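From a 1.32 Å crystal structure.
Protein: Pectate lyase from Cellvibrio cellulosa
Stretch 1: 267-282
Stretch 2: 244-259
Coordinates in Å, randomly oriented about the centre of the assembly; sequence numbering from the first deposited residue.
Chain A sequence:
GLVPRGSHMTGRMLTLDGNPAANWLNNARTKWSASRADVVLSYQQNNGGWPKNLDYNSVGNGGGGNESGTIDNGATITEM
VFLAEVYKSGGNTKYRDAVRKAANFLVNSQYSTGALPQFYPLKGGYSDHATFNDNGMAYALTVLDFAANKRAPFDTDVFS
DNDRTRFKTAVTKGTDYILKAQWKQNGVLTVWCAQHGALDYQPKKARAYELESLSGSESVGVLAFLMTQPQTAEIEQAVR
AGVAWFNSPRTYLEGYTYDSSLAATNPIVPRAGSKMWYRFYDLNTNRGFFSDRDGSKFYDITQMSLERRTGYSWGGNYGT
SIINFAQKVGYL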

# COMPACT_ATOMS: atom_id res chain seq x y z
N PRO A 267 22.52 -7.56 9.13
CA PRO A 267 21.56 -6.78 9.91
C PRO A 267 20.60 -7.62 10.71
O PRO A 267 19.81 -7.06 11.47
CB PRO A 267 20.80 -6.02 8.84
CG PRO A 267 20.79 -6.95 7.67
CD PRO A 267 22.10 -7.70 7.73
N ILE A 268 20.63 -8.93 10.55
CA ILE A 268 19.70 -9.80 11.27
C ILE A 268 20.42 -10.25 12.51
O ILE A 268 21.32 -11.08 12.47
CB ILE A 268 19.26 -10.98 10.41
CG1 ILE A 268 18.53 -10.45 9.16
CG2 ILE A 268 18.36 -11.92 11.23
CD1 ILE A 268 18.27 -11.50 8.10
N VAL A 269 20.03 -9.64 13.62
CA VAL A 269 20.79 -9.80 14.85
C VAL A 269 19.91 -10.23 16.00
O VAL A 269 18.74 -9.93 16.03
CB VAL A 269 21.54 -8.51 15.21
CG1 VAL A 269 22.51 -8.15 14.10
CG2 VAL A 269 20.60 -7.37 15.51
N PRO A 270 20.46 -10.95 16.96
CA PRO A 270 19.69 -11.33 18.13
C PRO A 270 19.19 -10.14 18.92
O PRO A 270 19.86 -9.11 19.08
CB PRO A 270 20.70 -12.11 18.97
CG PRO A 270 21.70 -12.58 18.04
CD PRO A 270 21.82 -11.53 16.98
N ARG A 271 17.97 -10.29 19.39
CA ARG A 271 17.34 -9.36 20.31
C ARG A 271 16.31 -10.15 21.10
O ARG A 271 15.29 -10.59 20.57
CB ARG A 271 16.68 -8.21 19.57
CG ARG A 271 16.04 -7.19 20.51
CD ARG A 271 15.49 -5.96 19.80
NE ARG A 271 14.73 -5.12 20.73
CZ ARG A 271 14.43 -3.83 20.55
NH1 ARG A 271 14.84 -3.18 19.48
NH2 ARG A 271 13.72 -3.18 21.47
N ALA A 272 16.61 -10.37 22.37
CA ALA A 272 15.78 -11.20 23.23
C ALA A 272 14.35 -10.71 23.23
O ALA A 272 14.08 -9.53 23.44
CB ALA A 272 16.34 -11.22 24.65
N GLY A 273 13.43 -11.65 23.01
CA GLY A 273 12.01 -11.37 23.11
C GLY A 273 11.46 -10.51 21.99
O GLY A 273 10.37 -9.94 22.14
N SER A 274 12.22 -10.38 20.91
CA SER A 274 11.85 -9.61 19.73
C SER A 274 11.40 -10.59 18.66
O SER A 274 11.74 -11.75 18.68
CB SER A 274 13.05 -8.80 19.24
OG SER A 274 12.86 -8.25 17.93
N LYS A 275 10.61 -10.09 17.72
CA LYS A 275 10.24 -10.85 16.54
C LYS A 275 10.57 -10.01 15.32
O LYS A 275 10.32 -8.81 15.30
CB LYS A 275 8.75 -11.14 16.58
CG LYS A 275 8.35 -12.11 17.69
CD LYS A 275 6.83 -12.22 17.79
CE LYS A 275 6.43 -13.14 18.91
NZ LYS A 275 4.96 -13.24 19.07
N MET A 276 11.11 -10.67 14.32
CA MET A 276 11.45 -10.05 13.05
C MET A 276 10.61 -10.71 11.97
O MET A 276 10.36 -11.91 11.99
CB MET A 276 12.93 -10.23 12.72
CG MET A 276 13.40 -9.39 11.57
SD MET A 276 15.00 -9.88 10.95
CE MET A 276 14.49 -11.23 9.84
N TRP A 277 10.25 -9.91 10.99
CA TRP A 277 9.62 -10.42 9.78
C TRP A 277 10.55 -10.19 8.62
O TRP A 277 11.26 -9.19 8.56
CB TRP A 277 8.27 -9.74 9.52
CG TRP A 277 7.23 -10.19 10.49
CD1 TRP A 277 6.31 -11.17 10.30
CD2 TRP A 277 7.05 -9.72 11.83
NE1 TRP A 277 5.56 -11.33 11.43
CE2 TRP A 277 5.98 -10.44 12.38
CE3 TRP A 277 7.64 -8.72 12.61
CZ2 TRP A 277 5.52 -10.24 13.67
CZ3 TRP A 277 7.17 -8.50 13.88
CH2 TRP A 277 6.12 -9.26 14.40
N TYR A 278 10.55 -11.13 7.69
CA TYR A 278 11.26 -10.95 6.45
C TYR A 278 10.45 -10.12 5.47
O TYR A 278 9.22 -10.12 5.49
CB TYR A 278 11.58 -12.29 5.81
CG TYR A 278 12.59 -13.09 6.59
CD1 TYR A 278 12.20 -13.94 7.62
CD2 TYR A 278 13.94 -12.99 6.32
CE1 TYR A 278 13.13 -14.66 8.33
CE2 TYR A 278 14.88 -13.70 7.04
CZ TYR A 278 14.47 -14.54 8.03
OH TYR A 278 15.42 -15.24 8.72
N ARG A 279 11.15 -9.42 4.60
CA ARG A 279 10.48 -8.73 3.52
C ARG A 279 9.89 -9.69 2.49
O ARG A 279 8.83 -9.40 1.91
CB ARG A 279 11.44 -7.77 2.86
CG ARG A 279 10.81 -6.83 1.88
CD ARG A 279 11.64 -5.63 1.70
NE ARG A 279 11.03 -4.64 0.85
CZ ARG A 279 11.51 -3.43 0.71
NH1 ARG A 279 12.61 -3.10 1.35
NH2 ARG A 279 10.91 -2.57 -0.08
N PHE A 280 10.57 -10.80 2.26
CA PHE A 280 10.19 -11.79 1.27
C PHE A 280 10.16 -13.16 1.89
O PHE A 280 11.14 -13.58 2.49
CB PHE A 280 11.19 -11.80 0.12
CG PHE A 280 11.40 -10.47 -0.52
CD1 PHE A 280 10.50 -9.97 -1.45
CD2 PHE A 280 12.50 -9.70 -0.18
CE1 PHE A 280 10.70 -8.74 -2.00
CE2 PHE A 280 12.69 -8.47 -0.74
CZ PHE A 280 11.80 -8.00 -1.67
N TYR A 281 9.06 -13.86 1.70
CA TYR A 281 8.94 -15.25 2.09
C TYR A 281 8.64 -16.10 0.88
O TYR A 281 7.86 -15.73 0.01
CB TYR A 281 7.78 -15.46 3.04
CG TYR A 281 7.99 -14.86 4.39
CD1 TYR A 281 7.70 -13.54 4.62
CD2 TYR A 281 8.50 -15.63 5.42
CE1 TYR A 281 7.87 -12.99 5.87
CE2 TYR A 281 8.69 -15.09 6.66
CZ TYR A 281 8.38 -13.77 6.90
OH TYR A 281 8.56 -13.20 8.14
N ASP A 282 9.21 -17.29 0.85
CA ASP A 282 8.92 -18.21 -0.23
C ASP A 282 7.44 -18.58 -0.21
O ASP A 282 6.89 -18.92 0.84
CB ASP A 282 9.79 -19.45 -0.10
CG ASP A 282 9.58 -20.41 -1.21
OD1 ASP A 282 8.66 -21.27 -1.12
OD2 ASP A 282 10.26 -20.36 -2.22
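Stretch 2 (244-259) AWFNSPRTYLEGYTYD

Stretch 2 begins with the last turn of a helix, which is left at Asn247, and continues as a loop through Ser248 to Thr251 before becoming extended. A type II beta turn from Leu253 to Tyr256 then bends the chain into the strand that contains Tyr256, Thr257 and Tyr258. Stretch 1 bends in a matching way: its strand through Ile268 and Val269 is joined by a type II turn from Arg271 to Ser274 to a second strand running on to Tyr278. The positive phi values of Gly255 (90°) and Gly273 (72°) fit their places in these turns.

Against the strand 268-271, the strand 256-258 runs antiparallel, with an angle of 136° between their N-to-C directions and a closest axial approach of 4.3 Å. The register follows from the bonds: Val269 and Thr257 form a hydrogen-bonded pair, Thr257 N to Val269 O at 2.8 Å and Val269 N to Thr257 O at 2.9 Å. Asp259 N to Pro267 O (2.7 Å) and Arg271 N to Gly255 O (2.9 Å) extend the ladder in both directions. Across the strand 274-278 the same strand 256-258 lies at 50°, with the axes 4.9 Å apart at closest. The antiparallel partner there is instead the segment entering the turn, Leu253 and Glu254, which pair with Met276 and Lys275: Leu253 N donates to Met276 O at 2.7 Å and Met276 N to Leu253 O at 2.9 Å. From within the turn, Gly255 N donates to Ser274 O at 2.7 Å. Each corner thus lets its chain pair twice. Ser274 ties the second half of stretch 2 to this corner, its OG donating to Tyr256 O at 2.8 Å.

Among the side chains, Ile268 and Tyr258 share one face of the first ladder, with Ile268 CG1 3.9 Å from Tyr258 CD2. Pro267 packs over the ring of Tyr258, its CB 3.8 Å from the ring centroid and 17° off the normal, while Met276 SD lies at the edge of that ring and 3.8 Å from Tyr258 CB. Met276 CE also reaches Leu253 CD2 at 4.0 Å. Val269 and Thr257 point to a common face, where their CG2 atoms are 3.9 Å apart.

Lys275 extends over Tyr252: Lys275 CD stands 3.6 Å from the ring centroid and only 2° off the normal, a CH-pi contact. Its NZ donates to a water at 2.8 Å, and this water in turn donates to Asn247 OD1 at 2.7 Å, so the lysine reaches the end of the helix indirectly.

Two aromatic residues of stretch 1 bind backbone carbonyls of stretch 2. Trp277 NE1 donates to Phe246 O at 2.8 Å, and Tyr252 CB covers one face of the indole. Tyr281 OH donates to Thr251 O at 2.7 Å and accepts from Tyr278 N at 2.9 Å. The edge of Trp245 meets the face of Tyr281, with the centroid of the Trp245 six-membered ring 5.0 Å from that of the Tyr281 ring and planes at 78°.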

# COMPACT_ATOMS: atom_id res chain seq x y z
N ALA A 244 -3.15 -14.13 11.15
CA ALA A 244 -2.61 -15.38 11.68
C ALA A 244 -1.25 -15.68 11.05
O ALA A 244 -0.35 -16.18 11.70
CB ALA A 244 -3.55 -16.51 11.45
N TRP A 245 -1.11 -15.40 9.76
CA TRP A 245 0.16 -15.60 9.09
C TRP A 245 1.22 -14.72 9.71
O TRP A 245 2.31 -15.18 10.00
CB TRP A 245 0.01 -15.35 7.59
CG TRP A 245 1.26 -15.51 6.81
CD1 TRP A 245 1.76 -16.65 6.29
CD2 TRP A 245 2.19 -14.48 6.51
NE1 TRP A 245 2.96 -16.39 5.66
CE2 TRP A 245 3.23 -15.05 5.76
CE3 TRP A 245 2.23 -13.10 6.76
CZ2 TRP A 245 4.29 -14.32 5.28
CZ3 TRP A 245 3.29 -12.38 6.28
CH2 TRP A 245 4.30 -12.98 5.54
N PHE A 246 0.91 -13.46 9.93
CA PHE A 246 1.88 -12.55 10.53
C PHE A 246 2.26 -13.01 11.92
O PHE A 246 3.40 -12.87 12.35
CB PHE A 246 1.34 -11.13 10.59
CG PHE A 246 1.69 -10.31 9.40
CD1 PHE A 246 2.97 -9.82 9.27
CD2 PHE A 246 0.78 -10.06 8.39
CE1 PHE A 246 3.34 -9.09 8.18
CE2 PHE A 246 1.14 -9.31 7.31
CZ PHE A 246 2.41 -8.84 7.19
N ASN A 247 1.28 -13.55 12.62
CA ASN A 247 1.42 -13.94 14.02
C ASN A 247 1.86 -15.37 14.21
O ASN A 247 1.79 -15.88 15.32
CB ASN A 247 0.12 -13.70 14.77
CG ASN A 247 0.28 -13.72 16.25
OD1 ASN A 247 1.22 -13.16 16.77
ND2 ASN A 247 -0.64 -14.37 16.93
N SER A 248 2.32 -16.02 13.14
CA SER A 248 2.73 -17.41 13.22
C SER A 248 4.22 -17.50 13.40
O SER A 248 4.98 -16.79 12.76
CB SER A 248 2.39 -18.13 11.93
OG SER A 248 2.90 -19.45 11.93
N PRO A 249 4.66 -18.42 14.24
CA PRO A 249 6.09 -18.63 14.42
C PRO A 249 6.74 -19.26 13.19
O PRO A 249 7.96 -19.32 13.11
CB PRO A 249 6.16 -19.59 15.63
CG PRO A 249 4.87 -20.09 15.84
CD PRO A 249 3.86 -19.30 15.09
N ARG A 250 5.94 -19.73 12.24
CA ARG A 250 6.50 -20.17 10.97
C ARG A 250 6.75 -18.97 10.04
O ARG A 250 7.30 -19.14 8.95
CB ARG A 250 5.64 -21.20 10.28
CG ARG A 250 4.36 -20.68 9.79
CD ARG A 250 3.30 -21.73 9.48
NE ARG A 250 2.20 -21.15 8.70
CZ ARG A 250 2.24 -20.92 7.39
NH1 ARG A 250 3.31 -21.26 6.68
NH2 ARG A 250 1.18 -20.38 6.79
N THR A 251 6.34 -17.79 10.47
CA THR A 251 6.52 -16.55 9.72
C THR A 251 7.51 -15.64 10.41
O THR A 251 8.52 -15.30 9.84
CB THR A 251 5.21 -15.84 9.56
OG1 THR A 251 4.34 -16.68 8.79
CG2 THR A 251 5.36 -14.56 8.76
N TYR A 252 7.26 -15.24 11.65
CA TYR A 252 8.22 -14.39 12.29
C TYR A 252 9.40 -15.19 12.75
O TYR A 252 9.32 -16.40 12.94
CB TYR A 252 7.62 -13.60 13.46
CG TYR A 252 6.97 -14.38 14.56
CD1 TYR A 252 7.72 -15.13 15.46
CD2 TYR A 252 5.61 -14.33 14.73
CE1 TYR A 252 7.10 -15.83 16.50
CE2 TYR A 252 5.00 -15.01 15.75
CZ TYR A 252 5.73 -15.78 16.62
OH TYR A 252 5.10 -16.45 17.63
N LEU A 253 10.51 -14.49 12.90
CA LEU A 253 11.75 -15.03 13.39
C LEU A 253 11.88 -14.49 14.81
O LEU A 253 12.14 -13.31 15.02
CB LEU A 253 12.92 -14.59 12.53
CG LEU A 253 14.31 -14.96 13.06
CD1 LEU A 253 14.51 -16.45 13.06
CD2 LEU A 253 15.40 -14.27 12.25
N GLU A 254 11.67 -15.37 15.78
CA GLU A 254 11.65 -14.95 17.16
C GLU A 254 13.05 -14.92 17.73
O GLU A 254 13.85 -15.78 17.44
CB GLU A 254 10.74 -15.87 17.96
CG GLU A 254 10.49 -15.31 19.36
CD GLU A 254 9.26 -15.86 20.05
OE1 GLU A 254 8.84 -16.98 19.69
OE2 GLU A 254 8.73 -15.16 20.94
N GLY A 255 13.31 -13.89 18.51
CA GLY A 255 14.61 -13.68 19.13
C GLY A 255 15.58 -12.86 18.30
O GLY A 255 16.76 -12.80 18.62
N TYR A 256 15.09 -12.23 17.24
CA TYR A 256 15.92 -11.46 16.31
C TYR A 256 15.24 -10.16 15.95
O TYR A 256 14.04 -10.02 16.07
CB TYR A 256 16.20 -12.27 15.03
CG TYR A 256 17.05 -13.48 15.30
CD1 TYR A 256 16.46 -14.64 15.80
CD2 TYR A 256 18.42 -13.47 15.12
CE1 TYR A 256 17.18 -15.76 16.10
CE2 TYR A 256 19.17 -14.63 15.44
CZ TYR A 256 18.51 -15.75 15.93
OH TYR A 256 19.19 -16.93 16.26
N THR A 257 16.04 -9.24 15.47
CA THR A 257 15.55 -8.00 14.92
C THR A 257 16.40 -7.63 13.72
O THR A 257 17.53 -8.10 13.57
CB THR A 257 15.55 -6.93 16.01
OG1 THR A 257 14.63 -5.89 15.66
CG2 THR A 257 16.92 -6.29 16.19
N TYR A 258 15.86 -6.75 12.90
CA TYR A 258 16.57 -6.24 11.75
C TYR A 258 17.13 -4.87 12.10
O TYR A 258 16.39 -3.95 12.41
CB TYR A 258 15.64 -6.12 10.54
CG TYR A 258 16.38 -5.96 9.24
CD1 TYR A 258 16.74 -4.71 8.76
CD2 TYR A 258 16.72 -7.07 8.49
CE1 TYR A 258 17.42 -4.58 7.57
CE2 TYR A 258 17.39 -6.94 7.30
CZ TYR A 258 17.75 -5.70 6.86
OH TYR A 258 18.39 -5.61 5.64
N ASP A 259 18.44 -4.75 12.05
CA ASP A 259 19.11 -3.52 12.40
C ASP A 259 19.90 -3.07 11.19
O ASP A 259 20.98 -3.58 10.91
CB ASP A 259 19.99 -3.74 13.62
CG ASP A 259 20.55 -2.45 14.16
OD1 ASP A 259 20.58 -1.47 13.41
OD2 ASP A 259 20.98 -2.38 15.32
O HOH W 1 3.69 -12.13 16.84
O HOH W 2 14.79 -3.45 16.64